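Long-range contacts in exoribonuclease II, mitochondrial (Candida glabrata, PDB 6F3H), which degrades RNA from the 3' end in mitochondria, as the exoribonuclease component of the mtEXO RNA degradosome, with magnesium bound at its active site: residues T263-N268 with Y292-T297; A275-V280 with R322-Y327; R389-D394 with L516-N521; G419-I424 with S494-N499. The protein carries 1 engineered substitution. All blocks are in the same frame, centred on the assembly; numbering follows the deposited sequence.

In the fold
Following the chain from its N terminus, contact 1 closes a helical loop by bringing helix 251-281 against helix 293-303. Contact 2 starts further along the same first helix and ends in the loop between helices 311-322 and 334-343, so the two loops cross; their centres lie about 14 Å apart and Tyr292 and Ile295 of contact 1 pack on Ala275, Phe276 and Leu279 of contact 2. On the opposite side of the chain's centre, contacts 3 and 4 belong to one mixed sheet of the RNB domain. Contact 3 joins edge strand 390-391 to strand 505-519 across a long loop, which encloses contact 4, the pairing of strands 421-429 and 488-499.

Contact 1: residues T263-N268 with Y292-T297; sequences TRLESN and YDYIRT
Leu265 brings CD2 against the rim of the Tyr294 ring, tip to tip, with CD2 lying 3.7 Å from Tyr294 CE2 and close to the ring plane. The same methyl reaches Ile295 CD1 at 4.0 Å, so one leucine branch touches both neighbouring side chains of helix 293-303. Ile295 in turn places its own CG1 over a face of the Tyr294 ring, near the rim. Tyr294 reaches across because its CG sits in the crowded position between backbone N and carbonyl carbon (chi1 68°), which carries the hydroxyl to helix 251-281. There Arg264, extended from CG to NE with CG anti to its backbone N, crosses the tyrosine at about a right angle, the guanidinium and ring planes being 78° apart. Its NH2 comes within 2.8 Å of Tyr294 OH, but the bond is bent and weak. That nitrogen forms a salt bridge with OE1 of Glu272, eight residues further along the chain, which also receives a weak bond from Tyr292 OH. The axes of the two short helical segments stay 12.2 Å apart, a spacing bridged by long side chains, with Ile316 of helix 311-322 lying on Leu265. The contact is therefore mixed: a leucine-tyrosine-isoleucine apolar patch beside a weak arginine-hydroxyl bond, with the charge answered mainly by Glu272.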
loop_
_atom_site.group_PDB
_atom_site.type_symbol
_atom_site.label_atom_id
_atom_site.label_comp_id
_atom_site.label_asym_id
_atom_site.label_seq_id
_atom_site.Cartn_x
_atom_site.Cartn_y
_atom_site.Cartn_z
ATOM N N THR A 263 17.549 31.413 -3.672
ATOM C CA THR A 263 18.117 32.746 -3.668
ATOM C C THR A 263 19.627 32.699 -3.550
ATOM O O THR A 263 20.340 33.310 -4.350
ATOM C CB THR A 263 17.535 33.524 -2.509
ATOM O OG1 THR A 263 16.106 33.438 -2.561
ATOM C CG2 THR A 263 17.961 34.944 -2.603
ATOM N N ARG A 264 20.143 31.913 -2.606
ATOM C CA ARG A 264 21.577 31.979 -2.401
ATOM C C ARG A 264 22.336 31.393 -3.585
ATOM O O ARG A 264 23.486 31.771 -3.836
ATOM C CB ARG A 264 21.950 31.322 -1.061
ATOM C CG ARG A 264 23.441 31.240 -0.842
ATOM C CD ARG A 264 23.820 31.246 0.623
ATOM N NE ARG A 264 25.168 31.817 0.760
ATOM C CZ ARG A 264 26.295 31.140 0.554
ATOM N NH1 ARG A 264 27.483 31.742 0.688
ATOM N NH2 ARG A 264 26.243 29.853 0.222
ATOM N N LEU A 265 21.697 30.536 -4.359
ATOM C CA LEU A 265 22.382 29.886 -5.458
ATOM C C LEU A 265 22.359 30.660 -6.769
ATOM O O LEU A 265 23.218 30.410 -7.620
ATOM C CB LEU A 265 21.764 28.521 -5.679
ATOM C CG LEU A 265 22.177 27.473 -4.667
ATOM C CD1 LEU A 265 21.724 26.179 -5.209
ATOM C CD2 LEU A 265 23.680 27.452 -4.465
ATOM N N GLU A 266 21.409 31.579 -6.964
ATOM C CA GLU A 266 21.291 32.323 -8.218
ATOM C C GLU A 266 21.945 33.705 -8.200
ATOM O O GLU A 266 22.184 34.289 -9.274
ATOM C CB GLU A 266 19.816 32.477 -8.567
ATOM C CG GLU A 266 19.247 31.259 -9.220
ATOM C CD GLU A 266 17.758 31.369 -9.429
ATOM O OE1 GLU A 266 17.213 30.545 -10.197
ATOM O OE2 GLU A 266 17.136 32.286 -8.840
ATOM N N SER A 267 22.216 34.241 -7.016
ATOM C CA SER A 267 22.790 35.567 -6.890
ATOM C C SER A 267 24.170 35.611 -7.529
ATOM O O SER A 267 24.878 34.600 -7.604
ATOM C CB SER A 267 22.871 35.963 -5.426
ATOM O OG SER A 267 23.967 35.314 -4.828
ATOM N N ASN A 268 24.532 36.804 -8.005
ATOM C CA ASN A 268 25.810 37.056 -8.676
ATOM C C ASN A 268 26.028 36.041 -9.776
ATOM O O ASN A 268 27.089 35.417 -9.898
ATOM C CB ASN A 268 26.974 37.085 -7.696
ATOM C CG ASN A 268 26.901 38.280 -6.773
ATOM O OD1 ASN A 268 25.858 38.943 -6.673
ATOM N ND2 ASN A 268 28.010 38.580 -6.108
ATOM N N TYR A 292 28.930 23.931 1.991
ATOM C CA TYR A 292 27.773 23.721 1.145
ATOM C C TYR A 292 26.940 22.551 1.610
ATOM O O TYR A 292 26.543 21.722 0.793
ATOM C CB TYR A 292 28.224 23.493 -0.300
ATOM C CG TYR A 292 28.833 24.716 -0.954
ATOM C CD1 TYR A 292 28.066 25.852 -1.209
ATOM C CD2 TYR A 292 30.174 24.747 -1.304
ATOM C CE1 TYR A 292 28.620 26.991 -1.812
ATOM C CE2 TYR A 292 30.741 25.883 -1.902
ATOM C CZ TYR A 292 29.963 26.995 -2.155
ATOM O OH TYR A 292 30.540 28.103 -2.740
ATOM N N ASP A 293 26.643 22.459 2.902
ATOM C CA ASP A 293 25.802 21.334 3.278
ATOM C C ASP A 293 24.377 21.545 2.797
ATOM O O ASP A 293 23.657 20.572 2.536
ATOM C CB ASP A 293 25.827 21.071 4.784
ATOM C CG ASP A 293 25.504 19.598 5.122
ATOM O OD1 ASP A 293 25.942 18.696 4.367
ATOM O OD2 ASP A 293 24.802 19.330 6.127
ATOM N N TYR A 294 23.954 22.797 2.652
ATOM C CA TYR A 294 22.620 23.003 2.116
ATOM C C TYR A 294 22.456 22.408 0.725
ATOM O O TYR A 294 21.333 22.091 0.325
ATOM C CB TYR A 294 22.283 24.479 2.124
ATOM C CG TYR A 294 23.078 25.345 1.182
ATOM C CD1 TYR A 294 24.336 25.822 1.532
ATOM C CD2 TYR A 294 22.554 25.728 -0.036
ATOM C CE1 TYR A 294 25.049 26.641 0.676
ATOM C CE2 TYR A 294 23.253 26.548 -0.900
ATOM C CZ TYR A 294 24.495 27.005 -0.547
ATOM O OH TYR A 294 25.164 27.843 -1.430
ATOM N N ILE A 295 23.544 22.197 -0.004
ATOM C CA ILE A 295 23.396 21.561 -1.302
ATOM C C ILE A 295 23.335 20.060 -1.167
ATOM O O ILE A 295 22.627 19.384 -1.916
ATOM C CB ILE A 295 24.538 21.973 -2.236
ATOM C CG1 ILE A 295 24.534 23.486 -2.435
ATOM C CG2 ILE A 295 24.447 21.214 -3.542
ATOM C CD1 ILE A 295 25.453 23.956 -3.545
ATOM N N ARG A 296 24.071 19.490 -0.232
ATOM C CA ARG A 296 23.913 18.066 -0.057
ATOM C C ARG A 296 22.467 17.768 0.252
ATOM O O ARG A 296 21.850 16.903 -0.379
ATOM C CB ARG A 296 24.828 17.564 1.039
ATOM C CG ARG A 296 26.239 17.510 0.588
ATOM C CD ARG A 296 27.013 16.593 1.455
ATOM N NE ARG A 296 27.231 17.042 2.818
ATOM C CZ ARG A 296 28.381 16.833 3.447
ATOM N NH1 ARG A 296 29.366 16.217 2.812
ATOM N NH2 ARG A 296 28.562 17.237 4.692
ATOM N N THR A 297 21.890 18.560 1.159
ATOM C CA THR A 297 20.474 18.459 1.488
ATOM C C THR A 297 19.625 18.463 0.237
ATOM O O THR A 297 18.680 17.684 0.098
ATOM C CB THR A 297 20.055 19.622 2.371
ATOM O OG1 THR A 297 20.732 19.548 3.625
ATOM C CG2 THR A 297 18.575 19.564 2.599
#

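Contact 2: residues A275-V280 with R322-Y327; sequences AFAKLV and RHIDMY
This is a buried, apolar contact of a helix with a loop, near the C-terminal end of helix 251-281, where the turn that follows helix 311-322 passes alongside it. No hydrogen bond joins the two segments, and the evidence lies in the close carbon contacts. Ala277 is the point of nearest approach: its CA is 5.4 Å from that of Ile324, a distance that the small methyl permits. Its CB rests on the backbone and CB of His323, while Ile324 CG1 lies 3.8 Å from Ala277 CB. One turn on, Val280 crosses Ile324 at about a right angle and sets CG1, anti to its backbone N (chi1 173°), 3.7 Å from Ile324 CG2. Ile324 thus splits its branches, CG1 going to the alanine and CG2 to the valine, and its CD1 reaches toward Phe276 CE2 at 4.3 Å. The phenylalanine ring is itself covered on one face by Val280 CG2. Asn281, next along the helix, bonds to the backbone N of Asp325, and His323 ND1 is taken by Lys319 O. Ile288 of helix 285-291 also touches Phe276 and Val280, consistent with a compact helical region in which an interhelical loop packs an isoleucine against a helix.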
loop_
_atom_site.group_PDB
_atom_site.type_symbol
_atom_site.label_atom_id
_atom_site.label_comp_id
_atom_site.label_asym_id
_atom_site.label_seq_id
_atom_site.Cartn_x
_atom_site.Cartn_y
_atom_site.Cartn_z
ATOM N N ALA A 275 31.119 28.166 -7.626
ATOM C CA ALA A 275 32.104 27.850 -6.609
ATOM C C ALA A 275 32.030 26.381 -6.228
ATOM O O ALA A 275 33.059 25.711 -6.090
ATOM C CB ALA A 275 31.874 28.743 -5.394
ATOM N N PHE A 276 30.813 25.860 -6.086
ATOM C CA PHE A 276 30.609 24.457 -5.736
ATOM C C PHE A 276 31.136 23.530 -6.816
ATOM O O PHE A 276 31.872 22.582 -6.535
ATOM C CB PHE A 276 29.125 24.209 -5.499
ATOM C CG PHE A 276 28.775 22.769 -5.232
ATOM C CD1 PHE A 276 28.805 22.260 -3.932
ATOM C CD2 PHE A 276 28.383 21.930 -6.264
ATOM C CE1 PHE A 276 28.490 20.937 -3.674
ATOM C CE2 PHE A 276 28.051 20.613 -6.004
ATOM C CZ PHE A 276 28.111 20.120 -4.704
ATOM N N ALA A 277 30.702 23.734 -8.053
ATOM C CA ALA A 277 31.145 22.842 -9.110
ATOM C C ALA A 277 32.662 22.821 -9.212
ATOM O O ALA A 277 33.251 21.793 -9.555
ATOM C CB ALA A 277 30.534 23.273 -10.441
ATOM N N LYS A 278 33.323 23.909 -8.847
ATOM C CA LYS A 278 34.771 23.884 -8.916
ATOM C C LYS A 278 35.312 22.900 -7.904
ATOM O O LYS A 278 36.108 22.020 -8.245
ATOM C CB LYS A 278 35.345 25.267 -8.683
ATOM C CG LYS A 278 36.682 25.390 -9.354
ATOM C CD LYS A 278 37.541 26.437 -8.708
ATOM C CE LYS A 278 38.439 27.074 -9.750
ATOM N NZ LYS A 278 37.683 27.972 -10.712
ATOM N N LEU A 279 34.832 23.003 -6.661
ATOM C CA LEU A 279 35.248 22.100 -5.592
ATOM C C LEU A 279 35.063 20.646 -5.980
ATOM O O LEU A 279 35.906 19.791 -5.680
ATOM C CB LEU A 279 34.436 22.398 -4.336
ATOM C CG LEU A 279 34.484 23.848 -3.878
ATOM C CD1 LEU A 279 33.553 24.085 -2.734
ATOM C CD2 LEU A 279 35.868 24.131 -3.429
ATOM N N VAL A 280 33.953 20.347 -6.639
ATOM C CA VAL A 280 33.697 18.992 -7.092
ATOM C C VAL A 280 34.721 18.565 -8.135
ATOM O O VAL A 280 35.240 17.442 -8.090
ATOM C CB VAL A 280 32.260 18.922 -7.621
ATOM C CG1 VAL A 280 31.994 17.602 -8.255
ATOM C CG2 VAL A 280 31.331 19.162 -6.476
ATOM N N ARG A 322 25.485 20.706 -15.108
ATOM C CA ARG A 322 26.087 21.285 -16.299
ATOM C C ARG A 322 27.454 21.858 -15.979
ATOM O O ARG A 322 28.327 21.899 -16.840
ATOM C CB ARG A 322 25.156 22.353 -16.887
ATOM C CG ARG A 322 25.507 22.726 -18.306
ATOM C CD ARG A 322 24.803 23.929 -18.964
ATOM N NE ARG A 322 24.112 24.903 -18.125
ATOM C CZ ARG A 322 24.704 25.958 -17.583
ATOM N NH1 ARG A 322 26.007 26.131 -17.760
ATOM N NH2 ARG A 322 24.000 26.829 -16.863
ATOM N N HIS A 323 27.677 22.262 -14.747
ATOM C CA HIS A 323 28.959 22.812 -14.361
ATOM C C HIS A 323 29.945 21.782 -13.842
ATOM O O HIS A 323 31.007 22.178 -13.361
ATOM C CB HIS A 323 28.767 23.897 -13.322
ATOM C CG HIS A 323 28.279 25.182 -13.895
ATOM N ND1 HIS A 323 26.949 25.413 -14.164
ATOM C CD2 HIS A 323 28.942 26.285 -14.304
ATOM C CE1 HIS A 323 26.807 26.619 -14.677
ATOM N NE2 HIS A 323 28.003 27.167 -14.777
ATOM N N ILE A 324 29.613 20.493 -13.840
ATOM C CA ILE A 324 30.499 19.463 -13.303
ATOM C C ILE A 324 30.911 18.519 -14.423
ATOM O O ILE A 324 30.052 17.976 -15.122
ATOM C CB ILE A 324 29.833 18.690 -12.152
ATOM C CG1 ILE A 324 29.650 19.600 -10.948
ATOM C CG2 ILE A 324 30.694 17.527 -11.747
ATOM C CD1 ILE A 324 28.566 19.182 -10.073
ATOM N N ASP A 325 32.216 18.272 -14.549
ATOM C CA ASP A 325 32.743 17.622 -15.748
ATOM C C ASP A 325 32.113 16.267 -15.982
ATOM O O ASP A 325 31.549 16.001 -17.047
ATOM C CB ASP A 325 34.251 17.458 -15.637
ATOM C CG ASP A 325 34.951 18.768 -15.513
ATOM O OD1 ASP A 325 34.668 19.487 -14.542
ATOM O OD2 ASP A 325 35.775 19.082 -16.392
HETATM N N MSE A 326 32.233 15.386 -15.011
HETATM C CA MSE A 326 31.776 14.028 -15.181
HETATM C C MSE A 326 30.315 13.970 -15.550
HETATM O O MSE A 326 29.905 13.203 -16.410
HETATM C CB MSE A 326 32.004 13.273 -13.905
HETATM C CG MSE A 326 33.431 13.314 -13.494
HETATM SE SE MSE A 326 33.520 12.370 -11.834
HETATM C CE MSE A 326 33.337 13.901 -10.643
ATOM N N TYR A 327 29.530 14.792 -14.874
ATOM C CA TYR A 327 28.083 14.705 -14.930
ATOM C C TYR A 327 27.488 15.632 -15.955
ATOM O O TYR A 327 26.269 15.784 -15.990
ATOM C CB TYR A 327 27.493 15.039 -13.572
ATOM C CG TYR A 327 27.938 14.113 -12.479
ATOM C CD1 TYR A 327 27.455 12.818 -12.400
ATOM C CD2 TYR A 327 28.862 14.519 -11.533
ATOM C CE1 TYR A 327 27.866 11.959 -11.393
ATOM C CE2 TYR A 327 29.280 13.664 -10.520
ATOM C CZ TYR A 327 28.778 12.387 -10.457
ATOM O OH TYR A 327 29.183 11.525 -9.463
#

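Contact 3: residues R389-D394 with L516-N521; sequences RYDFGD and LGIVSN
Backbone pairing comes first: the segments run parallel, with end-to-end directions 16° apart. The straightest backbone bond is Phe392 N to Ile518 O, 3.0 Å long and in the carbonyl plane, whereas Tyr390 N to Leu516 O and Ile518 N to Tyr390 O are bent and weak. Among polar side chains, Arg389 bends at chi3 (73°) to send NE to Gly517 O at 3.1 Å, near the guanidinium plane. NE also forms a salt bridge with Glu489 OE1, a charged and stronger partner, while Leu516 CB sits over the centre of the guanidinium face, 3.7 Å above the plane. Asn521 ND2 donates to Asp394 O at 2.7 Å, and the amide is stacked on the Asp394 carboxylate, their planes nearly parallel (2° apart). Asp391 OD1 accepts from Gly393 N in an Asx turn; a water links this oxygen with Gly393 O and Ser520 OG. The apolar part centres on Phe392, whose CD1 lies 3.8 Å from Val519 CG1 and whose ring edge faces Gly517 CA, while Tyr390 CD1 lies over a face of the ring. His425 and His427 meet that ring edge-to-face. The weakly bonded strand 390-391 lies at the edge of the mixed sheet in the RNB domain, parallel to strand 505-519, with Val519 about 11 Å, side chain to side chain, from the magnesium ligand Asp410.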
loop_
_atom_site.group_PDB
_atom_site.type_symbol
_atom_site.label_atom_id
_atom_site.label_comp_id
_atom_site.label_asym_id
_atom_site.label_seq_id
_atom_site.Cartn_x
_atom_site.Cartn_y
_atom_site.Cartn_z
ATOM N N ARG A 389 -10.418 -15.073 31.266
ATOM C CA ARG A 389 -10.113 -15.722 30.003
ATOM C C ARG A 389 -10.126 -17.240 30.110
ATOM O O ARG A 389 -9.588 -17.805 31.068
ATOM C CB ARG A 389 -8.734 -15.260 29.554
ATOM C CG ARG A 389 -8.493 -13.811 29.880
ATOM C CD ARG A 389 -7.088 -13.419 29.548
ATOM N NE ARG A 389 -6.885 -13.320 28.116
ATOM C CZ ARG A 389 -7.216 -12.252 27.405
ATOM N NH1 ARG A 389 -7.777 -11.207 28.002
ATOM N NH2 ARG A 389 -6.992 -12.237 26.102
ATOM N N TYR A 390 -10.717 -17.905 29.115
ATOM C CA TYR A 390 -10.636 -19.366 29.020
ATOM C C TYR A 390 -9.190 -19.858 28.909
ATOM O O TYR A 390 -8.409 -19.322 28.125
ATOM C CB TYR A 390 -11.425 -19.820 27.803
ATOM C CG TYR A 390 -11.419 -21.310 27.586
ATOM C CD1 TYR A 390 -10.361 -21.940 26.938
ATOM C CD2 TYR A 390 -12.477 -22.094 28.023
ATOM C CE1 TYR A 390 -10.356 -23.307 26.738
ATOM C CE2 TYR A 390 -12.483 -23.461 27.822
ATOM C CZ TYR A 390 -11.425 -24.059 27.177
ATOM O OH TYR A 390 -11.438 -25.413 26.974
ATOM N N ASP A 391 -8.824 -20.899 29.665
ATOM C CA ASP A 391 -7.478 -21.464 29.571
ATOM C C ASP A 391 -7.488 -22.799 28.838
ATOM O O ASP A 391 -8.160 -23.744 29.263
ATOM C CB ASP A 391 -6.814 -21.651 30.935
ATOM C CG ASP A 391 -5.289 -21.893 30.814
ATOM O OD1 ASP A 391 -4.859 -22.600 29.873
ATOM O OD2 ASP A 391 -4.506 -21.354 31.636
ATOM N N PHE A 392 -6.673 -22.885 27.785
ATOM C CA PHE A 392 -6.498 -24.079 26.975
ATOM C C PHE A 392 -5.453 -25.015 27.563
ATOM O O PHE A 392 -5.241 -26.117 27.044
ATOM C CB PHE A 392 -6.109 -23.669 25.557
ATOM C CG PHE A 392 -7.157 -22.835 24.859
ATOM C CD1 PHE A 392 -7.161 -21.437 24.987
ATOM C CD2 PHE A 392 -8.152 -23.439 24.086
ATOM C CE1 PHE A 392 -8.149 -20.647 24.350
ATOM C CE2 PHE A 392 -9.132 -22.671 23.440
ATOM C CZ PHE A 392 -9.134 -21.275 23.567
ATOM N N GLY A 393 -4.815 -24.597 28.642
ATOM C CA GLY A 393 -3.886 -25.454 29.335
ATOM C C GLY A 393 -2.642 -25.748 28.537
ATOM O O GLY A 393 -1.964 -24.850 28.023
ATOM N N ASP A 394 -2.344 -27.031 28.437
ATOM C CA ASP A 394 -1.123 -27.520 27.839
ATOM C C ASP A 394 -1.370 -27.935 26.414
ATOM O O ASP A 394 -0.466 -28.441 25.752
ATOM C CB ASP A 394 -0.588 -28.705 28.647
ATOM C CG ASP A 394 0.857 -29.010 28.347
ATOM O OD1 ASP A 394 1.694 -28.115 28.570
ATOM O OD2 ASP A 394 1.160 -30.148 27.907
ATOM N N LEU A 516 -11.689 -15.007 24.753
ATOM C CA LEU A 516 -10.403 -14.519 25.233
ATOM C C LEU A 516 -9.727 -15.671 25.942
ATOM O O LEU A 516 -10.270 -16.178 26.921
ATOM C CB LEU A 516 -10.573 -13.346 26.196
ATOM C CG LEU A 516 -11.303 -12.064 25.748
ATOM C CD1 LEU A 516 -11.251 -11.002 26.850
ATOM C CD2 LEU A 516 -10.807 -11.485 24.416
ATOM N N GLY A 517 -8.566 -16.099 25.455
ATOM C CA GLY A 517 -7.980 -17.308 26.001
ATOM C C GLY A 517 -6.620 -17.187 26.661
ATOM O O GLY A 517 -6.131 -16.078 26.897
ATOM N N ILE A 518 -6.022 -18.335 27.001
ATOM C CA ILE A 518 -4.653 -18.427 27.490
ATOM C C ILE A 518 -4.086 -19.715 26.929
ATOM O O ILE A 518 -4.792 -20.716 26.780
ATOM C CB ILE A 518 -4.517 -18.433 29.032
ATOM C CG1 ILE A 518 -5.138 -17.201 29.656
ATOM C CG2 ILE A 518 -3.057 -18.508 29.480
ATOM C CD1 ILE A 518 -5.279 -17.316 31.149
ATOM N N VAL A 519 -2.800 -19.684 26.618
ATOM C CA VAL A 519 -2.104 -20.826 26.059
ATOM C C VAL A 519 -0.688 -20.752 26.592
ATOM O O VAL A 519 -0.222 -19.692 27.006
ATOM C CB VAL A 519 -2.105 -20.781 24.517
ATOM C CG1 VAL A 519 -3.515 -20.837 23.960
ATOM C CG2 VAL A 519 -1.424 -19.529 24.063
ATOM N N SER A 520 0.001 -21.883 26.615
ATOM C CA SER A 520 1.376 -21.777 27.078
ATOM C C SER A 520 2.261 -22.848 26.478
ATOM O O SER A 520 3.481 -22.805 26.636
ATOM C CB SER A 520 1.434 -21.846 28.600
ATOM O OG SER A 520 0.434 -22.723 29.097
ATOM N N ASN A 521 1.681 -23.799 25.770
ATOM C CA ASN A 521 2.479 -24.870 25.198
ATOM C C ASN A 521 2.658 -24.557 23.728
ATOM O O ASN A 521 1.754 -24.786 22.929
ATOM C CB ASN A 521 1.804 -26.216 25.400
ATOM C CG ASN A 521 2.632 -27.370 24.863
ATOM O OD1 ASN A 521 3.857 -27.262 24.707
ATOM N ND2 ASN A 521 1.966 -28.481 24.572
HETATM O O HOH W 1 -2.143 -22.321 29.311
#

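Contact 4: residues G419-I424 with S494-N499; sequences GVRSRI and SFELVN
Strands 421-424 and 494-499 run antiparallel, 158° between their directions and 4.6 Å apart at closest approach, with Ser422-Leu497 and Ile424-Phe495 as hydrogen-bonded pairs and Arg421-Val498 and Arg423-Glu496 as non-hydrogen-bonded ones. The backbone bonds are mostly straight, Ser422 N to Leu497 O being 2.9 Å long at 170°. On the face carrying Arg421, Arg423, Glu496 and Val498, Glu496 joins both arginines in a salt-bridge network. Its OE2 takes Arg423 NE at 2.8 Å, and OE1 takes Arg421 NH1 at 3.0 Å, each on its anti lone pair; Arg423 NH2 meets OE2 from above the carboxylate plane. The carboxylate stands almost perpendicular to the Arg421 guanidinium, against one face of which Val498 CG1 lies. The two strands are central in the mixed sheet of the RNB domain, flanked by strands 410-416 and 505-519, and Arg423 NH1 continues the network to Glu415 on the former. The other face (Ser422, Ile424, Phe495, Leu497) is mainly apolar: Ile424 CB lies over a face of the Phe495 ring, while the Ile424 and Leu497 side chains cross at about a right angle, bringing Ile424 CG1 3.4 Å from Leu497 CD1. Ile414 touches Ser422 and Ile424, and Leu555 reaches Ser422.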
loop_
_atom_site.group_PDB
_atom_site.type_symbol
_atom_site.label_atom_id
_atom_site.label_comp_id
_atom_site.label_asym_id
_atom_site.label_seq_id
_atom_site.Cartn_x
_atom_site.Cartn_y
_atom_site.Cartn_z
ATOM N N GLY A 419 -13.067 -39.671 13.849
ATOM C CA GLY A 419 -12.548 -39.773 12.496
ATOM C C GLY A 419 -13.209 -38.794 11.549
ATOM O O GLY A 419 -12.591 -38.328 10.582
ATOM N N VAL A 420 -14.479 -38.483 11.806
ATOM C CA VAL A 420 -15.252 -37.603 10.944
ATOM C C VAL A 420 -15.046 -36.119 11.282
ATOM O O VAL A 420 -15.150 -35.256 10.401
ATOM C CB VAL A 420 -16.727 -38.006 11.058
ATOM C CG1 VAL A 420 -17.114 -38.033 12.520
ATOM C CG2 VAL A 420 -17.620 -37.043 10.265
ATOM N N ARG A 421 -14.786 -35.796 12.550
ATOM C CA ARG A 421 -14.857 -34.430 13.047
ATOM C C ARG A 421 -13.598 -33.995 13.796
ATOM O O ARG A 421 -13.065 -34.740 14.630
ATOM C CB ARG A 421 -16.060 -34.313 13.947
ATOM C CG ARG A 421 -16.162 -33.042 14.647
ATOM C CD ARG A 421 -17.469 -33.009 15.365
ATOM N NE ARG A 421 -18.599 -33.141 14.434
ATOM C CZ ARG A 421 -19.460 -32.171 14.111
ATOM N NH1 ARG A 421 -19.323 -30.941 14.598
ATOM N NH2 ARG A 421 -20.458 -32.429 13.269
ATOM N N SER A 422 -13.143 -32.763 13.515
ATOM C CA SER A 422 -12.006 -32.156 14.196
ATOM C C SER A 422 -12.412 -30.781 14.707
ATOM O O SER A 422 -13.214 -30.082 14.082
ATOM C CB SER A 422 -10.796 -31.996 13.268
ATOM O OG SER A 422 -10.676 -33.061 12.340
ATOM N N ARG A 423 -11.847 -30.383 15.836
ATOM C CA ARG A 423 -12.086 -29.046 16.352
ATOM C C ARG A 423 -10.814 -28.231 16.236
ATOM O O ARG A 423 -9.717 -28.713 16.546
ATOM C CB ARG A 423 -12.540 -29.035 17.805
ATOM C CG ARG A 423 -12.620 -27.608 18.339
ATOM C CD ARG A 423 -13.106 -27.512 19.763
ATOM N NE ARG A 423 -14.242 -28.384 20.022
ATOM C CZ ARG A 423 -14.292 -29.259 21.020
ATOM N NH1 ARG A 423 -13.267 -29.367 21.852
ATOM N NH2 ARG A 423 -15.361 -30.021 21.189
ATOM N N ILE A 424 -10.975 -26.992 15.783
ATOM C CA ILE A 424 -9.862 -26.123 15.458
ATOM C C ILE A 424 -9.894 -24.866 16.297
ATOM O O ILE A 424 -10.953 -24.268 16.509
ATOM C CB ILE A 424 -9.878 -25.772 13.976
ATOM C CG1 ILE A 424 -10.167 -27.055 13.215
ATOM C CG2 ILE A 424 -8.588 -25.133 13.631
ATOM C CD1 ILE A 424 -9.040 -28.065 13.302
ATOM N N SER A 494 -12.721 -20.665 17.663
ATOM C CA SER A 494 -12.807 -22.108 17.714
ATOM C C SER A 494 -14.012 -22.551 16.913
ATOM O O SER A 494 -15.029 -21.851 16.872
ATOM C CB SER A 494 -12.909 -22.587 19.149
ATOM O OG SER A 494 -11.965 -21.907 19.961
ATOM N N PHE A 495 -13.871 -23.684 16.238
ATOM C CA PHE A 495 -14.959 -24.234 15.444
ATOM C C PHE A 495 -14.574 -25.629 14.982
ATOM O O PHE A 495 -13.413 -26.039 15.073
ATOM C CB PHE A 495 -15.261 -23.367 14.250
ATOM C CG PHE A 495 -14.060 -23.059 13.477
ATOM C CD1 PHE A 495 -13.279 -21.959 13.798
ATOM C CD2 PHE A 495 -13.643 -23.914 12.474
ATOM C CE1 PHE A 495 -12.119 -21.675 13.085
ATOM C CE2 PHE A 495 -12.497 -23.652 11.764
ATOM C CZ PHE A 495 -11.728 -22.521 12.066
ATOM N N GLU A 496 -15.559 -26.342 14.452
ATOM C CA GLU A 496 -15.373 -27.727 14.076
ATOM C C GLU A 496 -15.674 -27.960 12.614
ATOM O O GLU A 496 -16.605 -27.381 12.042
ATOM C CB GLU A 496 -16.221 -28.636 14.908
ATOM C CG GLU A 496 -15.673 -28.764 16.292
ATOM C CD GLU A 496 -16.732 -29.168 17.280
ATOM O OE1 GLU A 496 -17.733 -29.764 16.839
ATOM O OE2 GLU A 496 -16.562 -28.906 18.491
ATOM N N LEU A 497 -14.864 -28.828 12.044
ATOM C CA LEU A 497 -14.967 -29.256 10.670
ATOM C C LEU A 497 -15.230 -30.737 10.630
ATOM O O LEU A 497 -14.655 -31.505 11.408
ATOM C CB LEU A 497 -13.705 -28.963 9.909
ATOM C CG LEU A 497 -13.432 -27.485 9.884
ATOM C CD1 LEU A 497 -12.039 -27.260 10.326
ATOM C CD2 LEU A 497 -13.599 -27.094 8.458
ATOM N N VAL A 498 -16.086 -31.120 9.702
ATOM C CA VAL A 498 -16.493 -32.497 9.515
ATOM C C VAL A 498 -16.049 -32.945 8.132
ATOM O O VAL A 498 -16.234 -32.216 7.151
ATOM C CB VAL A 498 -18.008 -32.621 9.707
ATOM C CG1 VAL A 498 -18.366 -31.941 10.986
ATOM C CG2 VAL A 498 -18.740 -31.913 8.595
ATOM N N ASN A 499 -15.401 -34.102 8.058
ATOM C CA ASN A 499 -15.133 -34.690 6.755
ATOM C C ASN A 499 -16.449 -35.176 6.174
ATOM O O ASN A 499 -17.273 -35.756 6.882
ATOM C CB ASN A 499 -14.125 -35.832 6.855
ATOM C CG ASN A 499 -12.836 -35.410 7.518
ATOM O OD1 ASN A 499 -12.810 -34.450 8.289
ATOM N ND2 ASN A 499 -11.757 -36.135 7.236
#